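Cell surface protein (PDB 4GT6) is of unknown function but, as an extracellular leucine-rich repeat protein of a gut bacterium, probably binds other proteins through its repeat region. Local coordinates at residues I196-T209 with Y233-P245. Numbering follows the deposited sequence.
Sequences IGTNAFSECFALST and YALIRYPSQREDP. With EDO (1,2-ethanediol), chain F; EDO (1,2-ethanediol), chain G; EDO (1,2-ethanediol), chain H; EDO (1,2-ethanediol), chain L.
Arg237 reaches across to the 196-209 loop and gives its NH1 to the backbone O of Phe201, 2.9 Å away and close to the guanidinium plane. Its CG stands anti to the backbone N (chi1 -178°), and bends at chi2 and chi3 then fold the chain back, bringing NE and NH2 side-on to its neighbour's carbonyl, Tyr238 O. With Asp262 forming a salt bridge to NH1, the guanidinium is fixed in both position and rotation, and water 1 sits over one face. Arginine suits this buried place because its aliphatic stem packs as well: Arg237 CD lies 3.7 Å from Phe201 CB, and Arg237 CG meets Leu207 CD2 as the two chains pass antiparallel. A leucine in its place would probably leave Phe201 O and Asp262 without their cationic partner and set the Phe201 turn free to shift. Farther along, Pro239 lays its CB against Leu207 O at 3.3 Å and brings CB and CG up to Ser208 O, a rigid ring that starts the type I turn to Arg242. Within that turn Gln241 uses both ends: its backbone N donates to Leu207 O (2.8 Å), and its side chain, bent at chi2 (-64°) and long enough for the span, carries NE2 to Phe205 O at 3.0 Å, nearly along the C=O axis. Between these grips water 1 donates to Cys204 O and accepts from Ser240 N, and Ser240, small enough to fit beside it, turns OG to Asp262 O. At the other end the branched, apolar Ile196 and Ile236 meet CD1 to CD1 at 4.3 Å. Arg237, Gln241 and water 1 thus bond carbonyls of the preceding loop where the 224-237 hairpin rejoins the stack, consistent with a BspA-type leucine-rich repeat solenoid.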
loop_
_atom_site.group_PDB
_atom_site.type_symbol
_atom_site.label_atom_id
_atom_site.label_comp_id
_atom_site.label_asym_id
_atom_site.label_seq_id
_atom_site.Cartn_x
_atom_site.Cartn_y
_atom_site.Cartn_z
ATOM N N ILE A 196 -11.960 -2.685 -1.590
ATOM C CA ILE A 196 -10.602 -2.191 -1.832
ATOM C C ILE A 196 -10.337 -1.239 -0.676
ATOM O O ILE A 196 -11.034 -0.232 -0.543
ATOM C CB ILE A 196 -10.350 -1.536 -3.224
ATOM C CG1 ILE A 196 -10.671 -2.510 -4.384
ATOM C CG2 ILE A 196 -8.886 -1.030 -3.292
ATOM C CD1 ILE A 196 -10.340 -1.999 -5.825
ATOM N N GLY A 197 -9.381 -1.588 0.175
ATOM C CA GLY A 197 -9.080 -0.819 1.370
ATOM C C GLY A 197 -8.412 0.503 1.066
ATOM O O GLY A 197 -7.851 0.691 -0.015
ATOM N N THR A 198 -8.432 1.402 2.043
ATOM C CA THR A 198 -7.825 2.736 1.963
ATOM C C THR A 198 -6.371 2.634 1.515
ATOM O O THR A 198 -5.646 1.810 2.092
ATOM C CB THR A 198 -7.907 3.400 3.360
ATOM O OG1 THR A 198 -9.224 3.271 3.905
ATOM C CG2 THR A 198 -7.526 4.841 3.330
ATOM N N ASN A 199 -5.928 3.473 0.550
ATOM C CA ASN A 199 -4.541 3.573 0.092
ATOM C C ASN A 199 -3.975 2.292 -0.534
ATOM O O ASN A 199 -2.755 2.204 -0.713
ATOM C CB ASN A 199 -3.638 4.032 1.261
ATOM C CG ASN A 199 -3.863 5.463 1.644
ATOM O OD1 ASN A 199 -4.054 6.317 0.783
ATOM N ND2 ASN A 199 -3.906 5.752 2.947
ATOM N N ALA A 200 -4.838 1.356 -0.970
ATOM C CA ALA A 200 -4.381 0.132 -1.664
ATOM C C ALA A 200 -3.488 0.479 -2.844
ATOM O O ALA A 200 -2.545 -0.250 -3.125
ATOM C CB ALA A 200 -5.587 -0.676 -2.159
ATOM N N PHE A 201 -3.778 1.616 -3.541
ATOM C CA PHE A 201 -2.996 2.030 -4.701
ATOM C C PHE A 201 -2.380 3.431 -4.520
ATOM O O PHE A 201 -2.018 4.083 -5.507
ATOM C CB PHE A 201 -3.867 1.957 -5.976
ATOM C CG PHE A 201 -4.303 0.537 -6.259
ATOM C CD1 PHE A 201 -3.388 -0.411 -6.721
ATOM C CD2 PHE A 201 -5.611 0.131 -6.007
ATOM C CE1 PHE A 201 -3.788 -1.731 -6.966
ATOM C CE2 PHE A 201 -6.014 -1.193 -6.250
ATOM C CZ PHE A 201 -5.101 -2.113 -6.738
ATOM N N SER A 202 -2.158 3.853 -3.266
ATOM C CA SER A 202 -1.503 5.145 -3.033
ATOM C C SER A 202 -0.022 5.056 -3.457
ATOM O O SER A 202 0.548 3.954 -3.519
ATOM C CB SER A 202 -1.621 5.564 -1.572
ATOM O OG SER A 202 -0.879 4.675 -0.743
ATOM N N GLU A 203 0.559 6.199 -3.883
ATOM C CA GLU A 203 1.966 6.272 -4.310
ATOM C C GLU A 203 2.319 5.275 -5.454
ATOM O O GLU A 203 3.428 4.763 -5.503
ATOM C CB GLU A 203 2.911 6.058 -3.095
ATOM C CG GLU A 203 2.761 7.122 -2.019
ATOM C CD GLU A 203 3.692 6.852 -0.850
ATOM O OE1 GLU A 203 4.918 7.006 -1.028
ATOM O OE2 GLU A 203 3.210 6.399 0.207
ATOM N N CYS A 204 1.383 5.000 -6.371
ATOM C CA CYS A 204 1.691 4.149 -7.519
ATOM C C CYS A 204 2.111 5.085 -8.651
ATOM O O CYS A 204 1.336 5.409 -9.555
ATOM C CB CYS A 204 0.512 3.261 -7.884
ATOM S SG CYS A 204 0.278 1.880 -6.728
ATOM N N PHE A 205 3.367 5.531 -8.572
ATOM C CA PHE A 205 3.928 6.578 -9.444
ATOM C C PHE A 205 3.981 6.254 -10.938
ATOM O O PHE A 205 4.024 7.187 -11.738
ATOM C CB PHE A 205 5.350 6.961 -8.991
ATOM C CG PHE A 205 5.528 7.372 -7.542
ATOM C CD1 PHE A 205 4.474 7.944 -6.822
ATOM C CD2 PHE A 205 6.766 7.249 -6.913
ATOM C CE1 PHE A 205 4.644 8.323 -5.486
ATOM C CE2 PHE A 205 6.929 7.620 -5.569
ATOM C CZ PHE A 205 5.871 8.153 -4.867
ATOM N N ALA A 206 4.036 4.970 -11.312
ATOM C CA ALA A 206 4.180 4.541 -12.719
ATOM C C ALA A 206 2.862 4.092 -13.367
ATOM O O ALA A 206 2.879 3.642 -14.512
ATOM C CB ALA A 206 5.182 3.386 -12.795
ATOM N N LEU A 207 1.741 4.185 -12.649
ATOM C CA LEU A 207 0.473 3.664 -13.146
ATOM C C LEU A 207 -0.092 4.455 -14.337
ATOM O O LEU A 207 -0.268 5.671 -14.237
ATOM C CB LEU A 207 -0.543 3.646 -12.000
ATOM C CG LEU A 207 -1.853 2.951 -12.293
ATOM C CD1 LEU A 207 -1.640 1.454 -12.558
ATOM C CD2 LEU A 207 -2.808 3.157 -11.133
ATOM N N SER A 208 -0.377 3.784 -15.464
ATOM C CA SER A 208 -0.955 4.510 -16.596
ATOM C C SER A 208 -2.339 3.989 -16.965
ATOM O O SER A 208 -3.161 4.777 -17.427
ATOM C CB SER A 208 -0.038 4.476 -17.817
ATOM O OG SER A 208 0.204 3.155 -18.269
ATOM N N THR A 209 -2.606 2.677 -16.784
ATOM C CA THR A 209 -3.906 2.115 -17.161
ATOM C C THR A 209 -4.527 1.309 -16.031
ATOM O O THR A 209 -3.829 0.690 -15.231
ATOM C CB THR A 209 -3.806 1.267 -18.439
ATOM O OG1 THR A 209 -2.726 0.349 -18.313
ATOM C CG2 THR A 209 -3.623 2.116 -19.699
ATOM N N TYR A 233 -20.480 7.373 -5.973
ATOM C CA TYR A 233 -19.153 6.882 -6.271
ATOM C C TYR A 233 -18.112 7.654 -5.481
ATOM O O TYR A 233 -18.291 8.843 -5.224
ATOM C CB TYR A 233 -18.826 7.050 -7.765
ATOM C CG TYR A 233 -19.618 6.190 -8.718
ATOM C CD1 TYR A 233 -20.932 6.500 -9.033
ATOM C CD2 TYR A 233 -19.021 5.129 -9.386
ATOM C CE1 TYR A 233 -21.649 5.758 -9.973
ATOM C CE2 TYR A 233 -19.736 4.363 -10.312
ATOM C CZ TYR A 233 -21.037 4.700 -10.624
ATOM O OH TYR A 233 -21.736 3.960 -11.554
ATOM N N ALA A 234 -17.014 6.994 -5.155
ATOM C CA ALA A 234 -15.830 7.643 -4.596
ATOM C C ALA A 234 -14.728 7.434 -5.619
ATOM O O ALA A 234 -14.564 6.307 -6.110
ATOM C CB ALA A 234 -15.440 7.032 -3.238
ATOM N N LEU A 235 -13.983 8.486 -5.965
ATOM C CA LEU A 235 -12.856 8.336 -6.891
ATOM C C LEU A 235 -11.672 7.839 -6.064
ATOM O O LEU A 235 -11.263 8.521 -5.124
ATOM C CB LEU A 235 -12.536 9.692 -7.578
ATOM C CG LEU A 235 -11.668 9.623 -8.839
ATOM C CD1 LEU A 235 -11.879 10.873 -9.692
ATOM C CD2 LEU A 235 -10.149 9.504 -8.514
ATOM N N ILE A 236 -11.146 6.646 -6.378
ATOM C CA ILE A 236 -10.094 6.107 -5.520
ATOM C C ILE A 236 -8.704 6.102 -6.181
ATOM O O ILE A 236 -7.718 6.224 -5.447
ATOM C CB ILE A 236 -10.489 4.731 -4.922
ATOM C CG1 ILE A 236 -10.547 3.605 -5.960
ATOM C CG2 ILE A 236 -11.829 4.826 -4.047
ATOM C CD1 ILE A 236 -10.782 2.225 -5.335
ATOM N N ARG A 237 -8.597 6.011 -7.534
ATOM C CA ARG A 237 -7.278 6.028 -8.160
ATOM C C ARG A 237 -7.315 6.590 -9.585
ATOM O O ARG A 237 -7.892 5.987 -10.496
ATOM C CB ARG A 237 -6.641 4.608 -8.178
ATOM C CG ARG A 237 -5.241 4.527 -8.778
ATOM C CD ARG A 237 -4.167 5.108 -7.847
ATOM N NE ARG A 237 -3.882 6.520 -8.153
ATOM C CZ ARG A 237 -2.992 7.261 -7.501
ATOM N NH1 ARG A 237 -2.357 6.773 -6.439
ATOM N NH2 ARG A 237 -2.726 8.501 -7.906
ATOM N N TYR A 238 -6.691 7.756 -9.750
ATOM C CA TYR A 238 -6.449 8.376 -11.051
ATOM C C TYR A 238 -5.021 7.961 -11.438
ATOM O O TYR A 238 -4.130 8.103 -10.605
ATOM C CB TYR A 238 -6.620 9.891 -10.975
ATOM C CG TYR A 238 -6.433 10.577 -12.313
ATOM C CD1 TYR A 238 -5.166 10.976 -12.745
ATOM C CD2 TYR A 238 -7.525 10.886 -13.117
ATOM C CE1 TYR A 238 -4.989 11.610 -13.975
ATOM C CE2 TYR A 238 -7.365 11.546 -14.336
ATOM C CZ TYR A 238 -6.094 11.906 -14.759
ATOM O OH TYR A 238 -5.939 12.537 -15.965
ATOM N N PRO A 239 -4.767 7.438 -12.658
ATOM C CA PRO A 239 -3.413 6.924 -12.967
ATOM C C PRO A 239 -2.389 8.051 -13.057
ATOM O O PRO A 239 -2.594 8.995 -13.804
ATOM C CB PRO A 239 -3.579 6.165 -14.303
ATOM C CG PRO A 239 -4.962 6.419 -14.770
ATOM C CD PRO A 239 -5.724 7.224 -13.765
ATOM N N SER A 240 -1.333 7.992 -12.222
ATOM C CA SER A 240 -0.340 9.075 -12.131
ATOM C C SER A 240 0.367 9.390 -13.451
ATOM O O SER A 240 0.779 10.528 -13.652
ATOM C CB SER A 240 0.711 8.739 -11.078
ATOM O OG SER A 240 0.129 8.796 -9.784
ATOM N N GLN A 241 0.506 8.398 -14.340
ATOM C CA GLN A 241 1.175 8.602 -15.622
ATOM C C GLN A 241 0.204 8.949 -16.758
ATOM O O GLN A 241 0.645 9.119 -17.902
ATOM C CB GLN A 241 2.048 7.378 -15.977
ATOM C CG GLN A 241 3.258 7.245 -15.047
ATOM C CD GLN A 241 4.220 8.406 -15.175
ATOM O OE1 GLN A 241 4.510 8.888 -16.268
ATOM N NE2 GLN A 241 4.740 8.877 -14.072
ATOM N N ARG A 242 -1.089 9.151 -16.449
ATOM C CA ARG A 242 -2.067 9.569 -17.476
ATOM C C ARG A 242 -1.655 10.947 -18.014
ATOM O O ARG A 242 -1.467 11.893 -17.241
ATOM C CB ARG A 242 -3.471 9.577 -16.884
ATOM C CG ARG A 242 -4.522 9.910 -17.897
ATOM C CD ARG A 242 -5.854 9.490 -17.366
ATOM N NE ARG A 242 -6.916 9.996 -18.235
ATOM C CZ ARG A 242 -8.179 9.629 -18.111
ATOM N NH1 ARG A 242 -8.538 8.784 -17.156
ATOM N NH2 ARG A 242 -9.095 10.092 -18.949
ATOM N N GLU A 243 -1.506 11.062 -19.335
ATOM C CA GLU A 243 -0.946 12.279 -19.939
ATOM C C GLU A 243 -1.909 13.452 -20.189
ATOM O O GLU A 243 -1.445 14.536 -20.549
ATOM C CB GLU A 243 -0.232 11.921 -21.247
ATOM C CG GLU A 243 0.973 11.024 -20.979
ATOM C CD GLU A 243 1.869 10.700 -22.159
ATOM O OE1 GLU A 243 1.863 11.466 -23.149
ATOM O OE2 GLU A 243 2.646 9.725 -22.051
ATOM N N ASP A 244 -3.221 13.273 -19.998
ATOM C CA ASP A 244 -4.169 14.370 -20.260
ATOM C C ASP A 244 -3.905 15.591 -19.381
ATOM O O ASP A 244 -3.830 15.457 -18.165
ATOM C CB ASP A 244 -5.615 13.896 -20.054
ATOM C CG ASP A 244 -5.932 12.698 -20.921
ATOM O OD1 ASP A 244 -6.133 12.887 -22.140
ATOM O OD2 ASP A 244 -5.809 11.573 -20.427
ATOM N N PRO A 245 -3.782 16.793 -19.973
ATOM C CA PRO A 245 -3.541 17.989 -19.149
ATOM C C PRO A 245 -4.731 18.337 -18.262
ATOM O O PRO A 245 -4.530 18.994 -17.261
ATOM C CB PRO A 245 -3.302 19.104 -20.183
ATOM C CG PRO A 245 -3.019 18.406 -21.453
ATOM C CD PRO A 245 -3.786 17.132 -21.412
HETATM C C1 EDO F . -8.741 3.126 -1.924
HETATM O O1 EDO F . -7.980 4.238 -1.375
HETATM C C2 EDO F . -10.058 2.933 -1.106
HETATM O O2 EDO F . -11.074 2.177 -1.779
HETATM C C1 EDO G . 0.640 7.595 2.734
HETATM O O1 EDO G . -0.105 6.730 3.578
HETATM C C2 EDO G . 0.254 7.296 1.265
HETATM O O2 EDO G . 0.692 6.009 0.909
HETATM C C1 EDO H . 7.786 3.377 -9.119
HETATM O O1 EDO H . 7.832 4.587 -9.820
HETATM C C2 EDO H . 7.313 3.606 -7.669
HETATM O O2 EDO H . 5.998 4.188 -7.617
HETATM C C1 EDO L . -4.678 8.089 5.421
HETATM O O1 EDO L . -4.514 8.448 4.058
HETATM C C2 EDO L . -6.126 8.262 5.913
HETATM O O2 EDO L . -6.914 7.209 5.412
HETATM O O HOH W 1 -1.281 6.227 -9.872
#